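Local structure of beta-ketoacyl-[acyl-carrier-protein] synthase FabY (Pseudomonas aeruginosa, 4CW4) at residues R8-A20 / E365-A378. The protein catalyses the condensation of acetyl-CoA with malonyl-ACP to acetoacetyl-ACP, the primer that initiates bacterial fatty acid synthesis. Residues are numbered along the deposited sequence; the frame is centred on the assembly and turned at random.
Sequences RLPVIVGFGGYNA and ESSQYVVLMDDELA
Strands 10-19 and 366-374 pair antiparallel in a buried sheet of the thiolase-like ketosynthase fold, with V13 and G14 both facing V371 in a classic beta bulge. V371 bonds to both: V13 N reaches V371 O at 2.8 Å, and V371 N meets G14 O from 46° above its carbonyl plane. Beyond the bulge, paired bonds join G16 with Y369 and Y18 with S367; before it they join V11 with M373. At the bulge V13 CG2 lies 3.7 Å from V371 CG1 and also touches the extended chain of M373. I12 and L372 run next to each other, CG1 of I12 3.7 Å from CD2 of L372, and helix 482-496 covers I12. At the helix end D375 OD1 takes L9 N at 2.9 Å from above its carboxylate plane, while D374 OD1 caps L377 N. R8 runs beside D374, its NE 3.9 Å from OD1, a long pairing of charges alone; D374 OD2 has a second partner, forming a salt bridge with R306. Water links R8 NH2 to E376 OE1. The join therefore rests on backbone bonds and apolar packing, while D375 holds the backbone N of L9 to the first turn of helix 375-381, whose N-terminus D374 caps.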
ATOM      1  N   ARG A   8      -8.202   8.625 -25.175  1.00 17.30           N
ATOM      2  CA  ARG A   8      -9.278   7.735 -24.795  1.00 14.40           C
ATOM      3  C   ARG A   8      -9.962   8.220 -23.534  1.00 12.88           C
ATOM      4  O   ARG A   8      -9.307   8.650 -22.588  1.00 13.34           O
ATOM      5  CB  ARG A   8      -8.723   6.320 -24.583  1.00 14.75           C
ATOM      6  CG  ARG A   8      -8.396   5.627 -25.903  1.00 15.99           C
ATOM      7  CD  ARG A   8      -7.687   4.314 -25.709  1.00 16.01           C
ATOM      8  NE  ARG A   8      -7.327   3.680 -26.978  1.00 16.09           N
ATOM      9  CZ  ARG A   8      -6.444   2.694 -27.101  1.00 18.03           C
ATOM     10  NH1 ARG A   8      -5.765   2.261 -26.044  1.00 17.31           N
ATOM     11  NH2 ARG A   8      -6.217   2.161 -28.287  1.00 19.55           N
ATOM     12  N   LEU A   9     -11.288   8.119 -23.528  1.00 11.33           N
ATOM     13  CA  LEU A   9     -12.136   8.492 -22.384  1.00 11.57           C
ATOM     14  C   LEU A   9     -12.443   7.270 -21.529  1.00 11.70           C
ATOM     15  O   LEU A   9     -12.933   6.288 -22.049  1.00 11.73           O
ATOM     16  CB  LEU A   9     -13.470   9.074 -22.870  1.00 11.86           C
ATOM     17  CG  LEU A   9     -14.479   9.494 -21.792  1.00 12.79           C
ATOM     18  CD1 LEU A   9     -13.983  10.701 -21.015  1.00 13.09           C
ATOM     19  CD2 LEU A   9     -15.858   9.789 -22.383  1.00 12.37           C
ATOM     20  N   PRO A  10     -12.150   7.323 -20.219  1.00 10.99           N
ATOM     21  CA  PRO A  10     -12.519   6.186 -19.369  1.00 10.25           C
ATOM     22  C   PRO A  10     -14.022   6.136 -19.078  1.00  9.94           C
ATOM     23  O   PRO A  10     -14.582   7.062 -18.462  1.00 11.45           O
ATOM     24  CB  PRO A  10     -11.741   6.463 -18.067  1.00 11.34           C
ATOM     25  CG  PRO A  10     -10.638   7.405 -18.465  1.00 10.88           C
ATOM     26  CD  PRO A  10     -11.296   8.273 -19.485  1.00 11.54           C
ATOM     27  N   VAL A  11     -14.673   5.065 -19.511  1.00  9.47           N
ATOM     28  CA  VAL A  11     -16.097   4.910 -19.242  1.00 10.96           C
ATOM     29  C   VAL A  11     -16.311   3.743 -18.284  1.00  9.43           C
ATOM     30  O   VAL A  11     -15.585   2.748 -18.328  1.00 10.10           O
ATOM     31  CB  VAL A  11     -16.937   4.759 -20.524  1.00 12.76           C
ATOM     32  CG1 VAL A  11     -16.826   6.008 -21.366  1.00 14.20           C
ATOM     33  CG2 VAL A  11     -16.555   3.559 -21.334  1.00 13.68           C
ATOM     34  N   ILE A  12     -17.301   3.901 -17.403  1.00  9.74           N
ATOM     35  CA  ILE A  12     -17.653   2.892 -16.422  1.00 10.23           C
ATOM     36  C   ILE A  12     -18.640   1.923 -17.058  1.00 10.65           C
ATOM     37  O   ILE A  12     -19.771   2.308 -17.354  1.00 10.30           O
ATOM     38  CB  ILE A  12     -18.277   3.514 -15.154  1.00 10.72           C
ATOM     39  CG1 ILE A  12     -17.346   4.556 -14.523  1.00 11.25           C
ATOM     40  CG2 ILE A  12     -18.647   2.399 -14.159  1.00  9.68           C
ATOM     41  CD1 ILE A  12     -18.024   5.413 -13.484  1.00 11.82           C
ATOM     42  N   VAL A  13     -18.200   0.689 -17.300  1.00  9.76           N
ATOM     43  CA  VAL A  13     -19.021  -0.301 -17.996  1.00 10.48           C
ATOM     44  C   VAL A  13     -19.603  -1.359 -17.058  1.00  9.73           C
ATOM     45  O   VAL A  13     -20.426  -2.182 -17.475  1.00 10.60           O
ATOM     46  CB  VAL A  13     -18.250  -0.990 -19.153  1.00 10.40           C
ATOM     47  CG1 VAL A  13     -17.695   0.062 -20.121  1.00 10.57           C
ATOM     48  CG2 VAL A  13     -17.136  -1.895 -18.628  1.00 10.91           C
ATOM     49  N   GLY A  14     -19.211  -1.319 -15.786  1.00 10.03           N
ATOM     50  CA  GLY A  14     -19.738  -2.243 -14.799  1.00  9.46           C
ATOM     51  C   GLY A  14     -19.349  -1.769 -13.419  1.00  9.23           C
ATOM     52  O   GLY A  14     -18.432  -0.970 -13.280  1.00  9.46           O
ATOM     53  N   PHE A  15     -20.047  -2.260 -12.400  1.00  8.47           N
ATOM     54  CA  PHE A  15     -19.726  -1.932 -11.018  1.00  8.81           C
ATOM     55  C   PHE A  15     -20.412  -2.913 -10.104  1.00  9.17           C
ATOM     56  O   PHE A  15     -21.487  -3.433 -10.430  1.00  9.87           O
ATOM     57  CB  PHE A  15     -20.108  -0.480 -10.681  1.00  9.45           C
ATOM     58  CG  PHE A  15     -21.583  -0.184 -10.775  1.00  8.91           C
ATOM     59  CD1 PHE A  15     -22.161   0.193 -11.964  1.00 10.25           C
ATOM     60  CD2 PHE A  15     -22.389  -0.271  -9.645  1.00  9.52           C
ATOM     61  CE1 PHE A  15     -23.515   0.455 -12.028  1.00 10.24           C
ATOM     62  CE2 PHE A  15     -23.729   0.000  -9.695  1.00 10.56           C
ATOM     63  CZ  PHE A  15     -24.304   0.341 -10.899  1.00 11.07           C
ATOM     64  N   GLY A  16     -19.782  -3.209  -8.976  1.00  9.40           N
ATOM     65  CA  GLY A  16     -20.380  -4.141  -8.053  1.00  9.71           C
ATOM     66  C   GLY A  16     -19.640  -4.182  -6.750  1.00 10.11           C
ATOM     67  O   GLY A  16     -18.586  -3.556  -6.627  1.00 10.09           O
ATOM     68  N   GLY A  17     -20.173  -4.936  -5.798  1.00  9.08           N
ATOM     69  CA  GLY A  17     -19.552  -5.019  -4.490  1.00  9.49           C
ATOM     70  C   GLY A  17     -20.583  -5.108  -3.391  1.00  7.80           C
ATOM     71  O   GLY A  17     -21.771  -5.275  -3.659  1.00  8.78           O
ATOM     72  N   TYR A  18     -20.117  -4.968  -2.152  1.00  7.51           N
ATOM     73  CA  TYR A  18     -20.925  -5.168  -0.951  1.00  8.46           C
ATOM     74  C   TYR A  18     -20.486  -4.231   0.154  1.00  8.74           C
ATOM     75  O   TYR A  18     -19.288  -4.107   0.457  1.00  8.51           O
ATOM     76  CB  TYR A  18     -20.827  -6.617  -0.462  1.00  9.99           C
ATOM     77  CG  TYR A  18     -21.391  -7.579  -1.483  1.00  9.64           C
ATOM     78  CD1 TYR A  18     -22.754  -7.858  -1.529  1.00 10.86           C
ATOM     79  CD2 TYR A  18     -20.568  -8.181  -2.429  1.00  9.78           C
ATOM     80  CE1 TYR A  18     -23.285  -8.707  -2.477  1.00 11.58           C
ATOM     81  CE2 TYR A  18     -21.098  -9.004  -3.400  1.00 11.72           C
ATOM     82  CZ  TYR A  18     -22.453  -9.275  -3.409  1.00 12.00           C
ATOM     83  OH  TYR A  18     -23.003 -10.110  -4.356  1.00 13.77           O
ATOM     84  N   ASN A  19     -21.475  -3.579   0.749  1.00  8.68           N
ATOM     85  CA  ASN A  19     -21.282  -2.816   1.974  1.00  8.91           C
ATOM     86  C   ASN A  19     -22.531  -2.928   2.832  1.00  9.54           C
ATOM     87  O   ASN A  19     -23.375  -3.800   2.568  1.00 10.06           O
ATOM     88  CB  ASN A  19     -20.875  -1.374   1.670  1.00  8.40           C
ATOM     89  CG  ASN A  19     -21.925  -0.596   0.915  1.00  9.13           C
ATOM     90  OD1 ASN A  19     -23.109  -0.916   0.944  1.00  9.78           O
ATOM     91  ND2 ASN A  19     -21.493   0.488   0.288  1.00 10.07           N
ATOM     92  N   ALA A  20     -22.651  -2.084   3.848  1.00  8.58           N
ATOM     93  CA  ALA A  20     -23.763  -2.187   4.788  1.00  8.25           C
ATOM     94  C   ALA A  20     -25.118  -1.982   4.128  1.00  8.35           C
ATOM     95  O   ALA A  20     -26.137  -2.333   4.716  1.00  8.81           O
ATOM     96  CB  ALA A  20     -23.572  -1.196   5.935  1.00  9.81           C
ATOM     97  N   GLU A 365     -16.988  -1.893   6.953  1.00  9.93           N
ATOM     98  CA  GLU A 365     -16.388  -2.789   5.966  1.00  9.64           C
ATOM     99  C   GLU A 365     -17.084  -2.641   4.617  1.00  8.97           C
ATOM    100  O   GLU A 365     -18.302  -2.493   4.532  1.00 10.26           O
ATOM    101  CB  GLU A 365     -16.500  -4.240   6.434  1.00  8.97           C
ATOM    102  CG  GLU A 365     -17.921  -4.748   6.628  1.00  9.77           C
ATOM    103  CD  GLU A 365     -18.015  -6.150   7.220  1.00 10.36           C
ATOM    104  OE1 GLU A 365     -16.974  -6.761   7.576  1.00 11.16           O
ATOM    105  OE2 GLU A 365     -19.150  -6.637   7.350  1.00 10.38           O
ATOM    106  N   SER A 366     -16.298  -2.709   3.550  1.00  8.13           N
ATOM    107  CA  SER A 366     -16.830  -2.602   2.196  1.00  7.66           C
ATOM    108  C   SER A 366     -15.824  -3.107   1.208  1.00  7.58           C
ATOM    109  O   SER A 366     -14.619  -2.903   1.381  1.00  8.65           O
ATOM    110  CB  SER A 366     -17.119  -1.150   1.846  1.00  9.38           C
ATOM    111  OG  SER A 366     -17.729  -1.051   0.558  1.00  8.48           O
ATOM    112  N   SER A 367     -16.310  -3.762   0.163  1.00  8.35           N
ATOM    113  CA  SER A 367     -15.482  -4.023  -1.010  1.00  8.97           C
ATOM    114  C   SER A 367     -16.292  -3.628  -2.218  1.00  8.21           C
ATOM    115  O   SER A 367     -17.439  -4.037  -2.367  1.00  9.40           O
ATOM    116  CB  SER A 367     -15.038  -5.481  -1.126  1.00 10.98           C
ATOM    117  OG  SER A 367     -14.189  -5.634  -2.258  1.00 11.64           O
ATOM    118  N   GLN A 368     -15.676  -2.844  -3.097  0.69  8.56           N
ATOM    119  CA  GLN A 368     -16.344  -2.239  -4.246  0.69  8.76           C
ATOM    120  C   GLN A 368     -15.382  -2.226  -5.416  0.69  9.07           C
ATOM    121  O   GLN A 368     -14.207  -1.948  -5.222  0.69  8.78           O
ATOM    122  CB  GLN A 368     -16.715  -0.789  -3.935  0.69  9.54           C
ATOM    123  CG  GLN A 368     -17.634  -0.562  -2.757  0.69 10.38           C
ATOM    124  CD  GLN A 368     -19.082  -0.782  -3.090  0.69 10.75           C
ATOM    125  OE1 GLN A 368     -19.427  -1.679  -3.859  0.69 11.46           O
ATOM    126  NE2 GLN A 368     -19.947   0.031  -2.505  0.69 10.06           N
ATOM    127  N   TYR A 369     -15.907  -2.468  -6.613  1.00  9.59           N
ATOM    128  CA  TYR A 369     -15.139  -2.382  -7.853  1.00  9.89           C
ATOM    129  C   TYR A 369     -15.925  -1.675  -8.948  1.00 10.19           C
ATOM    130  O   TYR A 369     -17.138  -1.839  -9.061  1.00 10.76           O
ATOM    131  CB  TYR A 369     -14.702  -3.783  -8.341  1.00 11.16           C
ATOM    132  CG  TYR A 369     -13.685  -4.339  -7.417  1.00 10.76           C
ATOM    133  CD1 TYR A 369     -12.372  -3.911  -7.489  1.00 11.39           C
ATOM    134  CD2 TYR A 369     -14.045  -5.227  -6.408  1.00 10.92           C
ATOM    135  CE1 TYR A 369     -11.437  -4.360  -6.593  1.00 11.32           C
ATOM    136  CE2 TYR A 369     -13.125  -5.675  -5.511  1.00 11.26           C
ATOM    137  CZ  TYR A 369     -11.827  -5.244  -5.600  1.00 11.02           C
ATOM    138  OH  TYR A 369     -10.869  -5.667  -4.697  1.00 11.83           O
ATOM    139  N   VAL A 370     -15.212  -0.900  -9.760  1.00  9.58           N
ATOM    140  CA  VAL A 370     -15.760  -0.437 -11.027  1.00 10.59           C
ATOM    141  C   VAL A 370     -14.922  -1.037 -12.143  1.00 10.37           C
ATOM    142  O   VAL A 370     -13.716  -1.292 -11.975  1.00 10.77           O
ATOM    143  CB  VAL A 370     -15.783   1.111 -11.169  1.00 12.49           C
ATOM    144  CG1 VAL A 370     -16.753   1.729 -10.140  1.00 14.20           C
ATOM    145  CG2 VAL A 370     -14.386   1.712 -11.071  1.00 13.51           C
ATOM    146  N   VAL A 371     -15.568  -1.271 -13.275  1.00  9.67           N
ATOM    147  CA  VAL A 371     -14.889  -1.761 -14.469  1.00 10.27           C
ATOM    148  C   VAL A 371     -14.862  -0.616 -15.456  1.00 10.43           C
ATOM    149  O   VAL A 371     -15.909  -0.111 -15.829  1.00 10.67           O
ATOM    150  CB  VAL A 371     -15.605  -2.966 -15.087  1.00 11.47           C
ATOM    151  CG1 VAL A 371     -14.801  -3.526 -16.250  1.00 11.96           C
ATOM    152  CG2 VAL A 371     -15.864  -4.034 -14.049  1.00 11.62           C
ATOM    153  N   LEU A 372     -13.667  -0.191 -15.848  1.00  9.48           N
ATOM    154  CA  LEU A 372     -13.485   0.874 -16.819  1.00 10.30           C
ATOM    155  C   LEU A 372     -13.020   0.295 -18.142  1.00 10.87           C
ATOM    156  O   LEU A 372     -12.241  -0.667 -18.180  1.00 11.50           O
ATOM    157  CB  LEU A 372     -12.415   1.871 -16.352  1.00 10.09           C
ATOM    158  CG  LEU A 372     -12.576   2.440 -14.945  1.00 10.92           C
ATOM    159  CD1 LEU A 372     -11.434   3.394 -14.621  1.00 11.20           C
ATOM    160  CD2 LEU A 372     -13.941   3.142 -14.813  1.00 11.08           C
ATOM    161  N   MET A 373     -13.476   0.912 -19.227  1.00  9.95           N
ATOM    162  CA  MET A 373     -12.905   0.651 -20.539  1.00 10.26           C
ATOM    163  C   MET A 373     -12.654   1.960 -21.234  1.00 10.68           C
ATOM    164  O   MET A 373     -13.324   2.934 -20.953  1.00 12.06           O
ATOM    165  CB  MET A 373     -13.861  -0.158 -21.411  1.00 11.11           C
ATOM    166  CG  MET A 373     -14.064  -1.577 -20.991  1.00 12.65           C
ATOM    167  SD  MET A 373     -15.187  -2.435 -22.110  1.00 13.12           S
ATOM    168  CE  MET A 373     -15.097  -4.073 -21.360  1.00 14.30           C
ATOM    169  N   ASP A 374     -11.710   1.980 -22.164  1.00 10.31           N
ATOM    170  CA  ASP A 374     -11.646   3.111 -23.074  1.00 12.02           C
ATOM    171  C   ASP A 374     -12.898   3.157 -23.952  1.00 11.19           C
ATOM    172  O   ASP A 374     -13.561   2.149 -24.196  1.00 11.80           O
ATOM    173  CB  ASP A 374     -10.379   3.093 -23.926  1.00 11.77           C
ATOM    174  CG  ASP A 374     -10.356   1.979 -24.942  1.00 13.13           C
ATOM    175  OD1 ASP A 374     -10.860   2.173 -26.088  1.00 13.41           O
ATOM    176  OD2 ASP A 374      -9.813   0.912 -24.605  1.00 14.58           O
ATOM    177  N   ASP A 375     -13.212   4.347 -24.431  1.00 11.15           N
ATOM    178  CA  ASP A 375     -14.427   4.565 -25.190  1.00 13.03           C
ATOM    179  C   ASP A 375     -14.509   3.759 -26.475  1.00 12.67           C
ATOM    180  O   ASP A 375     -15.587   3.333 -26.871  1.00 12.93           O
ATOM    181  CB  ASP A 375     -14.622   6.056 -25.500  1.00 13.46           C
ATOM    182  CG  ASP A 375     -13.492   6.661 -26.313  1.00 14.19           C
ATOM    183  OD1 ASP A 375     -12.349   6.682 -25.830  1.00 13.46           O
ATOM    184  OD2 ASP A 375     -13.754   7.210 -27.406  1.00 15.97           O
ATOM    185  N   GLU A 376     -13.385   3.564 -27.134  1.00 13.63           N
ATOM    186  CA  GLU A 376     -13.391   2.843 -28.397  1.00 14.46           C
ATOM    187  C   GLU A 376     -13.722   1.366 -28.178  1.00 13.63           C
ATOM    188  O   GLU A 376     -14.530   0.784 -28.908  1.00 13.52           O
ATOM    189  CB  GLU A 376     -12.035   3.017 -29.077  1.00 17.78           C
ATOM    190  CG  GLU A 376     -11.936   2.428 -30.456  1.00 22.97           C
ATOM    191  CD  GLU A 376     -10.633   2.811 -31.113  1.00 27.95           C
ATOM    192  OE1 GLU A 376      -9.592   2.204 -30.782  1.00 29.28           O
ATOM    193  OE2 GLU A 376     -10.652   3.735 -31.950  1.00 31.68           O
ATOM    194  N   LEU A 377     -13.100   0.755 -27.170  1.00 12.46           N
ATOM    195  CA  LEU A 377     -13.386  -0.635 -26.857  1.00 12.12           C
ATOM    196  C   LEU A 377     -14.842  -0.794 -26.387  1.00 10.96           C
ATOM    197  O   LEU A 377     -15.521  -1.757 -26.753  1.00 11.65           O
ATOM    198  CB  LEU A 377     -12.415  -1.152 -25.782  1.00 11.87           C
ATOM    199  CG  LEU A 377     -12.608  -2.616 -25.398  1.00 12.63           C
ATOM    200  CD1 LEU A 377     -12.313  -3.545 -26.575  1.00 13.59           C
ATOM    201  CD2 LEU A 377     -11.781  -2.976 -24.176  1.00 13.11           C
ATOM    202  N   ALA A 378     -15.317   0.125 -25.549  1.00 11.10           N
ATOM    203  CA  ALA A 378     -16.707   0.075 -25.085  1.00 12.00           C
ATOM    204  C   ALA A 378     -17.665   0.096 -26.280  1.00 12.09           C
ATOM    205  O   ALA A 378     -18.611  -0.677 -26.344  1.00 12.70           O
ATOM    206  CB  ALA A 378     -16.996   1.226 -24.142  1.00 11.82           C
TER
HETATM  207  O   HOH W   1      -7.089   2.812 -31.041  1.00 35.11           O
HETATM  208  O   HOH W   2     -20.428  -0.736   5.045  1.00 10.60           O